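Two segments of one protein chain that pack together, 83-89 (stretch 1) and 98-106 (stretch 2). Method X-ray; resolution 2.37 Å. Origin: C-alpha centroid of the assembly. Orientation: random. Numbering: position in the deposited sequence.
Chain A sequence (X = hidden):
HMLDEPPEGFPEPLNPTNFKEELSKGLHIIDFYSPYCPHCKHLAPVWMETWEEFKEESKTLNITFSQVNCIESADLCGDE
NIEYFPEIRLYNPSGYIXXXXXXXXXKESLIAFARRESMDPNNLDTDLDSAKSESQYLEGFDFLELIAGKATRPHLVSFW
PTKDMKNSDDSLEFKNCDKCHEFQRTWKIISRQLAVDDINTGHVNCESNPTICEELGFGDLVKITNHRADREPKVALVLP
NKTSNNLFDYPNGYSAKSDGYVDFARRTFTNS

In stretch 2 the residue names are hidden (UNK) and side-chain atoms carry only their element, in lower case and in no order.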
# COMPACT_ATOMS: atom_id res chain seq x y z
N GLU A 83 -51.93 -5.16 11.79
CA GLU A 83 -51.97 -6.36 10.97
C GLU A 83 -51.99 -7.62 11.82
O GLU A 83 -52.70 -8.56 11.52
CB GLU A 83 -50.82 -6.41 9.96
CG GLU A 83 -50.73 -5.22 9.01
CD GLU A 83 -49.44 -5.19 8.20
OE1 GLU A 83 -48.39 -5.62 8.73
OE2 GLU A 83 -49.48 -4.75 7.03
N TYR A 84 -51.21 -7.63 12.90
CA TYR A 84 -51.13 -8.83 13.72
C TYR A 84 -51.34 -8.56 15.20
O TYR A 84 -51.38 -7.41 15.63
CB TYR A 84 -49.76 -9.51 13.50
CG TYR A 84 -48.57 -8.57 13.59
CD1 TYR A 84 -47.81 -8.49 14.75
CD2 TYR A 84 -48.20 -7.77 12.51
CE1 TYR A 84 -46.71 -7.64 14.83
CE2 TYR A 84 -47.11 -6.92 12.58
CZ TYR A 84 -46.37 -6.86 13.74
OH TYR A 84 -45.29 -6.01 13.80
N PHE A 85 -51.47 -9.63 15.96
CA PHE A 85 -51.60 -9.59 17.41
C PHE A 85 -50.58 -10.54 18.03
O PHE A 85 -50.44 -11.68 17.58
CB PHE A 85 -53.02 -9.96 17.85
CG PHE A 85 -54.06 -8.92 17.53
CD1 PHE A 85 -53.79 -7.57 17.71
CD2 PHE A 85 -55.31 -9.29 17.05
CE1 PHE A 85 -54.75 -6.61 17.42
CE2 PHE A 85 -56.27 -8.35 16.76
CZ PHE A 85 -55.99 -7.00 16.94
N PRO A 86 -49.84 -10.07 19.04
CA PRO A 86 -49.88 -8.67 19.47
C PRO A 86 -48.94 -7.84 18.62
O PRO A 86 -48.01 -8.39 18.03
CB PRO A 86 -49.40 -8.73 20.91
CG PRO A 86 -48.43 -9.87 20.90
CD PRO A 86 -48.93 -10.86 19.89
N GLU A 87 -49.15 -6.53 18.56
CA GLU A 87 -48.27 -5.67 17.78
C GLU A 87 -47.70 -4.53 18.61
O GLU A 87 -48.44 -3.66 19.09
CB GLU A 87 -49.00 -5.11 16.58
CG GLU A 87 -48.12 -4.23 15.73
CD GLU A 87 -48.66 -4.01 14.35
OE1 GLU A 87 -49.67 -4.64 13.99
OE2 GLU A 87 -48.06 -3.18 13.62
N ILE A 88 -46.38 -4.54 18.76
CA ILE A 88 -45.69 -3.53 19.55
C ILE A 88 -45.10 -2.40 18.70
O ILE A 88 -44.28 -2.65 17.82
CB ILE A 88 -44.57 -4.16 20.37
CG1 ILE A 88 -45.10 -5.40 21.08
CG2 ILE A 88 -43.99 -3.14 21.36
CD1 ILE A 88 -44.04 -6.14 21.84
N ARG A 89 -45.50 -1.16 18.98
CA ARG A 89 -45.16 -0.02 18.12
C ARG A 89 -44.60 1.20 18.87
O ARG A 89 -44.93 1.43 20.04
CB ARG A 89 -46.39 0.43 17.34
CG ARG A 89 -46.97 -0.58 16.37
CD ARG A 89 -48.06 0.09 15.57
NE ARG A 89 -48.58 -0.75 14.51
CZ ARG A 89 -49.31 -0.30 13.50
NH1 ARG A 89 -49.62 0.99 13.43
NH2 ARG A 89 -49.75 -1.13 12.57
N UNK A 98 -42.10 3.19 14.03
CA UNK A 98 -41.62 1.86 13.69
C UNK A 98 -42.22 0.80 14.60
O UNK A 98 -42.78 1.13 15.64
c UNK A 98 -37.38 2.92 14.95
c UNK A 98 -40.10 1.83 13.80
c UNK A 98 -38.11 1.66 15.36
n UNK A 98 -35.94 2.78 15.31
c UNK A 98 -39.61 1.83 15.24
N UNK A 99 -42.11 -0.47 14.21
CA UNK A 99 -42.58 -1.58 15.06
C UNK A 99 -41.41 -2.35 15.65
O UNK A 99 -40.35 -2.43 15.04
o UNK A 99 -44.68 -1.90 13.86
c UNK A 99 -43.49 -2.54 14.28
N UNK A 100 -41.63 -2.95 16.81
CA UNK A 100 -40.61 -3.75 17.47
C UNK A 100 -40.94 -5.24 17.34
O UNK A 100 -41.71 -5.80 18.12
c UNK A 100 -39.52 -4.15 19.75
c UNK A 100 -38.16 -3.97 19.59
c UNK A 100 -40.50 -3.34 18.94
c UNK A 100 -39.96 -5.05 20.70
c UNK A 100 -37.25 -4.70 20.36
c UNK A 100 -39.06 -5.77 21.47
c UNK A 100 -37.71 -5.60 21.30
N UNK A 101 -40.35 -5.87 16.33
CA UNK A 101 -40.67 -7.24 15.96
C UNK A 101 -39.75 -8.26 16.61
O UNK A 101 -39.96 -9.46 16.48
c UNK A 101 -41.44 -6.40 13.74
o UNK A 101 -39.21 -7.27 14.06
c UNK A 101 -40.58 -7.43 14.46
N UNK A 102 -38.73 -7.76 17.28
CA UNK A 102 -37.73 -8.61 17.89
C UNK A 102 -38.36 -9.63 18.83
O UNK A 102 -39.27 -9.30 19.58
c UNK A 102 -34.80 -7.54 20.23
c UNK A 102 -36.70 -7.74 18.62
o UNK A 102 -34.52 -6.46 19.68
o UNK A 102 -34.40 -7.86 21.37
c UNK A 102 -35.71 -8.49 19.47
N UNK A 103 -37.89 -10.87 18.76
CA UNK A 103 -38.37 -11.96 19.62
C UNK A 103 -37.20 -12.74 20.24
O UNK A 103 -36.13 -12.81 19.65
c UNK A 103 -40.66 -12.28 18.62
c UNK A 103 -39.30 -12.92 18.85
o UNK A 103 -38.72 -13.21 17.57
N UNK A 104 -37.40 -13.32 21.43
CA UNK A 104 -38.63 -13.30 22.22
C UNK A 104 -38.73 -12.06 23.10
O UNK A 104 -37.71 -11.58 23.61
c UNK A 104 -37.04 -14.90 23.13
c UNK A 104 -38.53 -14.58 23.06
c UNK A 104 -36.31 -14.00 22.15
N UNK A 105 -39.95 -11.56 23.28
CA UNK A 105 -40.19 -10.36 24.08
C UNK A 105 -39.97 -10.57 25.57
O UNK A 105 -40.71 -11.30 26.23
c UNK A 105 -44.19 -10.35 19.93
n UNK A 105 -43.87 -9.44 20.84
c UNK A 105 -41.61 -9.85 23.85
n UNK A 105 -44.21 -11.64 20.25
n UNK A 105 -44.52 -9.97 18.70
c UNK A 105 -41.98 -9.61 22.40
c UNK A 105 -43.48 -9.73 22.21
N UNK A 106 -38.92 -9.94 26.10
CA UNK A 106 -38.70 -9.95 27.53
C UNK A 106 -38.65 -8.54 28.11
O UNK A 106 -38.64 -7.55 27.37
c UNK A 106 -37.45 -12.12 27.38
o UNK A 106 -36.29 -10.02 27.31
c UNK A 106 -37.41 -10.69 27.90

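Position 98 carries four carbons in a row ending in a nitrogen. The CA-to-CB bond points away from stretch 1, and the side chain comes no nearer than 6.2 Å; only the backbone makes contact, with the O of 98 lying 3.6 Å from Arg89 CA. This is Lys98, whose long chain carries its amino group off to a hydrogen bond elsewhere in the structure.

Position 99 has one carbon and one oxygen. It pairs with Arg89 in an antiparallel, non-hydrogen-bonded bridge, their CA atoms 4.3 Å apart and both side chains on the same face of the sheet. Its side-chain oxygen lies 3.6 Å from Arg89 CG and 3.6 Å from Glu87 OE2, and its CB 3.9 Å from Tyr84 OH. This is Ser99, short enough to fit beside its long neighbor.

Position 100 holds one carbon followed by a ring of six carbons with no oxygen. Its backbone N donates a hydrogen bond to Ile88 O at 2.9 Å, with a nearly straight N-H...O angle of 172°. Ile88 CD1 sits at the ring edge, and the CB of 100 is 4.3 Å from Ile88 CG2. This is Phe100, its apolar ring suited to a buried site.

At 101 one carbon bears an oxygen and a carbon. Though CB points away, the branch carbon comes within 3.9 Å of Tyr84 OH. This is Thr101, small and polar at an exposed site.

Position 102 shows three carbons, the third carrying two oxygens, out of reach of stretch 1: Glu102, its carboxylate hydrogen-bonded elsewhere in the structure.

Position 103 again has a carbon bearing an oxygen and a carbon, without contact here. It is Thr103, whose small polar side chain suits an exposed position.

At 104, exposed and out of reach of stretch 1, three carbons close a ring onto the backbone N. Pro104 follows a cis peptide bond, a geometry proline accommodates readily.

Position 105 has three carbons, a nitrogen, then a carbon bearing two more nitrogens. Pro86 CG lies over one face of this end group, 4.4 Å from its central carbon; Ile88 CD1 approaches the edge, 3.5 Å from the chain nitrogen. This is Arg105, long enough to reach back to stretch 1, though its buried NE lacks a partner.

Position 106, a carbon bearing an oxygen and a carbon, touches nothing on stretch 1. It is Thr106, whose hydroxyl caps a backbone N at the start of the following helix.

The contact thus joins a short antiparallel pairing, fixed by one backbone hydrogen bond, to side-chain packing centered on Ile88, which meets both Phe100 and Arg105. Nearby, the Glu87–Arg89 salt bridge, 2.6 Å between Glu87 OE2 and Arg89 NE, pairs the charges beside Ser99.

Stretch 2 98-106: KSFTETPRT
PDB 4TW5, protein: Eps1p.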